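Local coordinates for protein importin-95 (Chaetomium thermophilum, PDB 4XRI) that serves as an importin-beta transport receptor that carries protein cargo into the nucleus and probably binds a small GTPase, at residues A[221-224]-A[225-228]; A[263-266]-A[267-271]; A[714-717]-A[718-722]. The protein carries 2 engineered substitutions. One frame throughout, in Å; residues are numbered along the deposited sequence.

Contact 1: residues A[221-224]-A[225-228]; sequences FKHE and GERN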
loop_
_atom_site.group_PDB
_atom_site.type_symbol
_atom_site.label_atom_id
_atom_site.label_comp_id
_atom_site.label_asym_id
_atom_site.label_seq_id
_atom_site.Cartn_x
_atom_site.Cartn_y
_atom_site.Cartn_z
ATOM N N PHE A 221 -5.006 26.677 -11.665
ATOM C CA PHE A 221 -4.721 27.785 -10.750
ATOM C C PHE A 221 -3.561 28.685 -11.177
ATOM O O PHE A 221 -2.954 29.352 -10.340
ATOM C CB PHE A 221 -4.432 27.231 -9.351
ATOM C CG PHE A 221 -5.586 27.345 -8.402
ATOM C CD1 PHE A 221 -6.845 26.892 -8.756
ATOM C CD2 PHE A 221 -5.405 27.893 -7.145
ATOM C CE1 PHE A 221 -7.907 26.998 -7.875
ATOM C CE2 PHE A 221 -6.460 28.000 -6.260
ATOM C CZ PHE A 221 -7.713 27.551 -6.625
ATOM N N LYS A 222 -3.262 28.716 -12.469
ATOM C CA LYS A 222 -2.090 29.439 -12.952
ATOM C C LYS A 222 -2.268 30.955 -12.927
ATOM O O LYS A 222 -1.299 31.694 -12.754
ATOM C CB LYS A 222 -1.737 28.995 -14.372
ATOM C CG LYS A 222 -1.737 27.492 -14.573
ATOM C CD LYS A 222 -0.955 27.110 -15.817
ATOM C CE LYS A 222 -1.370 25.746 -16.331
ATOM N NZ LYS A 222 -2.761 25.772 -16.863
ATOM N N HIS A 223 -3.503 31.414 -13.097
ATOM C CA HIS A 223 -3.764 32.841 -13.244
ATOM C C HIS A 223 -4.397 33.439 -11.990
ATOM O O HIS A 223 -5.298 32.851 -11.393
ATOM C CB HIS A 223 -4.649 33.081 -14.466
ATOM C CG HIS A 223 -4.193 32.347 -15.687
ATOM N ND1 HIS A 223 -4.913 31.316 -16.253
ATOM C CD2 HIS A 223 -3.074 32.477 -16.443
ATOM C CE1 HIS A 223 -4.268 30.852 -17.306
ATOM N NE2 HIS A 223 -3.147 31.540 -17.443
ATOM N N GLU A 224 -3.913 34.617 -11.608
ATOM C CA GLU A 224 -4.246 35.235 -10.327
ATOM C C GLU A 224 -5.723 35.608 -10.195
ATOM O O GLU A 224 -6.283 35.567 -9.100
ATOM C CB GLU A 224 -3.383 36.481 -10.116
ATOM C CG GLU A 224 -3.335 36.979 -8.683
ATOM C CD GLU A 224 -2.400 38.160 -8.511
ATOM O OE1 GLU A 224 -2.052 38.795 -9.527
ATOM O OE2 GLU A 224 -2.011 38.451 -7.358
ATOM N N GLY A 225 -6.345 35.972 -11.313
ATOM C CA GLY A 225 -7.741 36.373 -11.317
ATOM C C GLY A 225 -8.671 35.231 -10.959
ATOM O O GLY A 225 -9.481 35.345 -10.040
ATOM N N GLU A 226 -8.553 34.127 -11.693
ATOM C CA GLU A 226 -9.308 32.917 -11.390
ATOM C C GLU A 226 -9.017 32.440 -9.975
ATOM O O GLU A 226 -9.919 32.003 -9.259
ATOM C CB GLU A 226 -8.984 31.802 -12.387
ATOM C CG GLU A 226 -9.857 31.802 -13.627
ATOM C CD GLU A 226 -9.096 32.190 -14.877
ATOM O OE1 GLU A 226 -9.658 32.936 -15.704
ATOM O OE2 GLU A 226 -7.940 31.745 -15.034
ATOM N N ARG A 227 -7.749 32.532 -9.585
ATOM C CA ARG A 227 -7.306 32.098 -8.267
ATOM C C ARG A 227 -8.060 32.831 -7.163
ATOM O O ARG A 227 -8.707 32.209 -6.322
ATOM C CB ARG A 227 -5.799 32.318 -8.112
ATOM C CG ARG A 227 -5.131 31.332 -7.177
ATOM C CD ARG A 227 -3.685 31.703 -6.883
ATOM N NE ARG A 227 -2.840 31.722 -8.073
ATOM C CZ ARG A 227 -2.170 32.790 -8.492
ATOM N NH1 ARG A 227 -2.244 33.928 -7.816
ATOM N NH2 ARG A 227 -1.424 32.718 -9.586
ATOM N N ASN A 228 -7.982 34.159 -7.180
ATOM C CA ASN A 228 -8.654 34.987 -6.184
ATOM C C ASN A 228 -10.170 34.822 -6.222
ATOM O O ASN A 228 -10.832 34.848 -5.185
ATOM C CB ASN A 228 -8.283 36.457 -6.387
ATOM C CG ASN A 228 -6.826 36.738 -6.076
ATOM O OD1 ASN A 228 -6.316 36.349 -5.024
ATOM N ND2 ASN A 228 -6.144 37.409 -6.996
#
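R227 reaches back from the first turn of helix 224-238 to the carbonyls of the loop before it. Its NE gives a hydrogen bond to O of F221 at 3.3 Å, fairly straight at 161°. That oxygen lies in the guanidinium plane. NH2 adds a weak, bent bond to O of K222. The head group is placed by two torsions: CG stands anti to the backbone N (chi1 -151°), and the chain then turns at chi3 (-61°). E224 CA lies over one guanidinium face, toward the rim.

The tightly packed side is here. R227 CG touches CD2 of F221 at 3.5 Å. The buried F221 ring also stacks with Y260 and packs on M231. H223 takes the N-cap position, and its O accepts a hydrogen bond from the backbone N of R227 at 3.1 Å.

The outer side is looser and faces solvent. H223 and E226 run side by side, and ND1 of H223 bonds OE2 of E226 at 3.3 Å. Ring and carboxylate planes are nearly perpendicular. E224 extends outward, its CG 3.4 Å from NH1 of R227. Its OE2 stays 4.6 Å from that NH1, too far for a salt bridge. The E224 CG also lies beside ND2 of N228, whose OD1 is bonded to Y267 OH.

The arginine charge is probably eased by the carbonyl dipoles of F221 and, weakly, K222, with E224 probably adding a longer-range attraction. The bond to E226 would probably favour a protonated H223, although the nearby N-terminal end of the helix would work against this.

Contact 2: residues A[263-266]-A[267-271]; sequences HMRY and YMEKA. With SO4 (sulfate ion), chain H.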
loop_
_atom_site.group_PDB
_atom_site.type_symbol
_atom_site.label_atom_id
_atom_site.label_comp_id
_atom_site.label_asym_id
_atom_site.label_seq_id
_atom_site.Cartn_x
_atom_site.Cartn_y
_atom_site.Cartn_z
ATOM N N HIS A 263 0.667 27.679 -4.575
ATOM C CA HIS A 263 -0.022 28.952 -4.782
ATOM C C HIS A 263 -0.671 29.505 -3.512
ATOM O O HIS A 263 -1.385 30.506 -3.564
ATOM C CB HIS A 263 -1.102 28.810 -5.861
ATOM C CG HIS A 263 -0.576 28.435 -7.212
ATOM N ND1 HIS A 263 0.106 29.318 -8.021
ATOM C CD2 HIS A 263 -0.660 27.276 -7.907
ATOM C CE1 HIS A 263 0.431 28.715 -9.150
ATOM N NE2 HIS A 263 -0.021 27.475 -9.106
ATOM N N MET A 264 -0.417 28.872 -2.373
ATOM C CA MET A 264 -1.239 29.112 -1.187
ATOM C C MET A 264 -0.702 30.123 -0.174
ATOM O O MET A 264 -1.407 30.471 0.774
ATOM C CB MET A 264 -1.486 27.787 -0.467
ATOM C CG MET A 264 -2.474 26.872 -1.173
ATOM S SD MET A 264 -4.092 27.645 -1.383
ATOM C CE MET A 264 -4.036 28.104 -3.114
ATOM N N ARG A 265 0.529 30.588 -0.369
ATOM C CA ARG A 265 1.175 31.468 0.608
ATOM C C ARG A 265 0.334 32.690 0.971
ATOM O O ARG A 265 0.047 32.926 2.144
ATOM C CB ARG A 265 2.536 31.931 0.092
ATOM C CG ARG A 265 3.314 32.770 1.095
ATOM C CD ARG A 265 4.740 32.982 0.631
ATOM N NE ARG A 265 5.700 32.747 1.706
ATOM C CZ ARG A 265 7.002 32.566 1.514
ATOM N NH1 ARG A 265 7.496 32.591 0.284
ATOM N NH2 ARG A 265 7.807 32.356 2.547
ATOM N N TYR A 266 -0.061 33.457 -0.042
ATOM C CA TYR A 266 -0.853 34.666 0.166
ATOM C C TYR A 266 -2.153 34.376 0.910
ATOM O O TYR A 266 -2.486 35.050 1.884
ATOM C CB TYR A 266 -1.161 35.337 -1.175
ATOM C CG TYR A 266 -2.197 36.441 -1.097
ATOM C CD1 TYR A 266 -1.839 37.733 -0.733
ATOM C CD2 TYR A 266 -3.531 36.192 -1.400
ATOM C CE1 TYR A 266 -2.781 38.745 -0.667
ATOM C CE2 TYR A 266 -4.480 37.197 -1.334
ATOM C CZ TYR A 266 -4.099 38.472 -0.968
ATOM O OH TYR A 266 -5.041 39.474 -0.903
ATOM N N TYR A 267 -2.877 33.362 0.447
ATOM C CA TYR A 267 -4.182 33.025 1.006
ATOM C C TYR A 267 -4.080 32.466 2.420
ATOM O O TYR A 267 -4.937 32.734 3.264
ATOM C CB TYR A 267 -4.895 32.029 0.096
ATOM C CG TYR A 267 -5.018 32.530 -1.323
ATOM C CD1 TYR A 267 -5.980 33.473 -1.664
ATOM C CD2 TYR A 267 -4.165 32.074 -2.320
ATOM C CE1 TYR A 267 -6.094 33.942 -2.957
ATOM C CE2 TYR A 267 -4.272 32.536 -3.617
ATOM C CZ TYR A 267 -5.239 33.470 -3.930
ATOM O OH TYR A 267 -5.352 33.936 -5.219
ATOM N N MET A 268 -3.032 31.688 2.671
ATOM C CA MET A 268 -2.787 31.136 3.999
ATOM C C MET A 268 -2.648 32.257 5.023
ATOM O O MET A 268 -3.340 32.271 6.042
ATOM C CB MET A 268 -1.531 30.258 4.001
ATOM C CG MET A 268 -1.129 29.766 5.380
ATOM S SD MET A 268 -2.314 28.609 6.092
ATOM C CE MET A 268 -1.952 27.123 5.158
ATOM N N GLU A 269 -1.755 33.197 4.735
ATOM C CA GLU A 269 -1.551 34.361 5.587
ATOM C C GLU A 269 -2.805 35.226 5.665
ATOM O O GLU A 269 -3.143 35.750 6.728
ATOM C CB GLU A 269 -0.371 35.196 5.078
ATOM C CG GLU A 269 0.983 34.551 5.310
ATOM C CD GLU A 269 2.077 35.146 4.441
ATOM O OE1 GLU A 269 3.027 34.408 4.103
ATOM O OE2 GLU A 269 1.989 36.342 4.091
ATOM N N LYS A 270 -3.499 35.363 4.541
ATOM C CA LYS A 270 -4.655 36.250 4.460
ATOM C C LYS A 270 -5.875 35.729 5.220
ATOM O O LYS A 270 -6.548 36.496 5.912
ATOM C CB LYS A 270 -5.035 36.496 2.995
ATOM C CG LYS A 270 -6.200 37.458 2.802
ATOM C CD LYS A 270 -5.756 38.908 2.908
ATOM C CE LYS A 270 -6.948 39.851 2.856
ATOM N NZ LYS A 270 -7.820 39.587 1.678
ATOM N N ALA A 271 -6.171 34.438 5.099
ATOM C CA ALA A 271 -7.435 33.927 5.622
ATOM C C ALA A 271 -7.403 32.480 6.116
ATOM O O ALA A 271 -7.983 32.173 7.160
ATOM C CB ALA A 271 -8.514 34.075 4.563
HETATM S S SO4 H . 2.599 34.803 -2.783
HETATM O O1 SO4 H . 3.800 34.303 -3.442
HETATM O O2 SO4 H . 1.648 33.710 -2.628
HETATM O O3 SO4 H . 2.949 35.344 -1.474
HETATM O O4 SO4 H . 1.999 35.851 -3.599
#
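Y266 and Y267 form a T-shaped aromatic pair. The edge of Y266 points at the face of Y267, with planes at 86° and centroids 5.1 Å apart. CD2 of Y266 is the leading atom and lies 3.7 Å from CD1 of Y267, toward the rim of that ring. Further apolar contact comes from M264, whose CE reaches CD2 of Y267 at 4.1 Å. O of H263 sits at the edge of the same ring, in its plane. K270 places CB over a face of Y266, and the two side chains run on in the same direction.

These residues lie at and around the beginning of helix 265-280 of this HEAT-repeat protein. M264 and Y267 both pack against M231 of helix 224-238.

Backbone bonds run i to i+4. N of M268 meets O of M264 at 2.8 Å, and N of K270 bonds O of Y266.

Charged contacts lie on the exposed side. R265 NE and E269 OE1 make a long salt bridge of 4.0 Å. With CG of R265 anti to N (chi1 -176°), the chain runs alongside E269 and its CG touches OE1 at 3.4 Å. A sulfate, probably from the crystallisation liquor, accepts a bond from N of Y266 to its O2 at 3.1 Å.

Contact 3: residues A[714-717]-A[718-722]; sequences ILQC and FGDIA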
loop_
_atom_site.group_PDB
_atom_site.type_symbol
_atom_site.label_atom_id
_atom_site.label_comp_id
_atom_site.label_asym_id
_atom_site.label_seq_id
_atom_site.Cartn_x
_atom_site.Cartn_y
_atom_site.Cartn_z
ATOM N N ILE A 714 11.151 -16.217 -12.082
ATOM C CA ILE A 714 11.446 -17.418 -12.862
ATOM C C ILE A 714 12.799 -17.297 -13.568
ATOM O O ILE A 714 13.565 -18.262 -13.647
ATOM C CB ILE A 714 10.338 -17.693 -13.901
ATOM C CG1 ILE A 714 9.082 -18.219 -13.205
ATOM C CG2 ILE A 714 10.801 -18.689 -14.952
ATOM C CD1 ILE A 714 7.901 -18.393 -14.134
ATOM N N LEU A 715 13.094 -16.098 -14.061
ATOM C CA LEU A 715 14.367 -15.845 -14.729
ATOM C C LEU A 715 15.516 -15.881 -13.733
ATOM O O LEU A 715 16.571 -16.448 -14.012
ATOM C CB LEU A 715 14.339 -14.502 -15.455
ATOM C CG LEU A 715 13.232 -14.354 -16.499
ATOM C CD1 LEU A 715 13.393 -13.054 -17.261
ATOM C CD2 LEU A 715 13.211 -15.549 -17.449
ATOM N N GLN A 716 15.300 -15.273 -12.568
ATOM C CA GLN A 716 16.266 -15.342 -11.475
ATOM C C GLN A 716 16.524 -16.800 -11.125
ATOM O O GLN A 716 17.656 -17.203 -10.855
ATOM C CB GLN A 716 15.763 -14.579 -10.243
ATOM C CG GLN A 716 16.641 -14.751 -9.018
ATOM C CD GLN A 716 16.014 -14.173 -7.756
ATOM O OE1 GLN A 716 15.278 -13.184 -7.801
ATOM N NE2 GLN A 716 16.305 -14.797 -6.622
ATOM N N CYS A 717 15.455 -17.586 -11.153
ATOM C CA CYS A 717 15.526 -19.009 -10.871
ATOM C C CYS A 717 16.382 -19.749 -11.901
ATOM O O CYS A 717 17.160 -20.640 -11.545
ATOM C CB CYS A 717 14.118 -19.594 -10.833
ATOM S SG CYS A 717 13.991 -21.152 -9.984
ATOM N N PHE A 718 16.234 -19.373 -13.170
ATOM C CA PHE A 718 17.065 -19.918 -14.245
ATOM C C PHE A 718 18.543 -19.748 -13.920
ATOM O O PHE A 718 19.351 -20.640 -14.161
ATOM C CB PHE A 718 16.752 -19.243 -15.586
ATOM C CG PHE A 718 15.456 -19.683 -16.207
ATOM C CD1 PHE A 718 14.854 -20.873 -15.832
ATOM C CD2 PHE A 718 14.846 -18.907 -17.178
ATOM C CE1 PHE A 718 13.663 -21.274 -16.412
ATOM C CE2 PHE A 718 13.658 -19.302 -17.760
ATOM C CZ PHE A 718 13.064 -20.487 -17.375
ATOM N N GLY A 719 18.883 -18.590 -13.369
ATOM C CA GLY A 719 20.249 -18.284 -12.996
ATOM C C GLY A 719 20.768 -19.208 -11.917
ATOM O O GLY A 719 21.893 -19.693 -11.995
ATOM N N ASP A 720 19.940 -19.457 -10.907
ATOM C CA ASP A 720 20.307 -20.349 -9.810
ATOM C C ASP A 720 20.473 -21.794 -10.272
ATOM O O ASP A 720 21.387 -22.494 -9.828
ATOM C CB ASP A 720 19.262 -20.279 -8.697
ATOM C CG ASP A 720 19.209 -18.917 -8.034
ATOM O OD1 ASP A 720 20.284 -18.338 -7.780
ATOM O OD2 ASP A 720 18.095 -18.425 -7.767
ATOM N N ILE A 721 19.589 -22.235 -11.163
ATOM C CA ILE A 721 19.655 -23.588 -11.700
ATOM C C ILE A 721 20.927 -23.778 -12.524
ATOM O O ILE A 721 21.604 -24.804 -12.419
ATOM C CB ILE A 721 18.422 -23.909 -12.563
ATOM C CG1 ILE A 721 17.187 -24.064 -11.673
ATOM C CG2 ILE A 721 18.643 -25.177 -13.376
ATOM C CD1 ILE A 721 15.899 -24.230 -12.445
ATOM N N ALA A 722 21.250 -22.772 -13.334
ATOM C CA ALA A 722 22.456 -22.792 -14.156
ATOM C C ALA A 722 23.703 -22.961 -13.292
ATOM O O ALA A 722 24.603 -23.733 -13.623
ATOM C CB ALA A 722 22.557 -21.518 -14.987
#
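O of I714 is met twice by F718. The backbone N of F718 gives it a hydrogen bond of 2.9 Å, and the F718 ring lays one face against it. The oxygen stands 3.5 Å above the ring plane, toward the rim. On that same face CG2 of I714 makes a CH-pi contact, 4.2 Å from the ring centroid and 26° off the normal. I714 and F718 point the same way. In F718, CG lies beside the backbone N (chi1 -75°), which turns the ring back toward the preceding turn. L715 adds CD2, 3.7 Å from CD2 of F718, where the two side chains cross.

All this lies on helix 711-725, inside the packed helices of the HEAT-repeat solenoid. F718 also touches M694 and L698 of helix 690-701 and V736 of helix 730-743, while L715 packs on L763 and I767 of helix 754-780. An alanine in place of F718 is likely to open a gap toward helices 690-701 and 730-743 and leave I714 CG2 and L715 CD2 without their aromatic partner.

One turn on, N of I721 bonds O of C717 at 2.9 Å. C717 SG and I721 CD1 only just approach, at 4.4 Å.

Between Q716 and D720 the side chains only graze, Q716 CG to D720 OD2 at 4.1 Å, while N of D720 bonds O of Q716. Both carboxylate oxygens of D720 find partners on helix 665-682, OD1 in a salt bridge to R680 and OD2 in a hydrogen bond with S676 OG.

Contacts 1 and 2 are neighbours, with centres about 13 Å apart. They touch, R227 CD packing on Y267 OH beside the hydrogen bond of that hydroxyl with N228, and this joins the first turns of helices 224-238 and 265-280. Contact 1 is a surface contact and contact 2 is partly buried. Contact 3 lies about 57 Å from each, centre to centre, on the opposite side of the chain's centre, and is buried. The chemistry follows the setting. At the two helix starts, charged groups sit toward solvent while F221 and Y267 turn inward. Mid-helix, in 714-722, apolar packing dominates, and the one carboxylate is paired with a neighbouring helix.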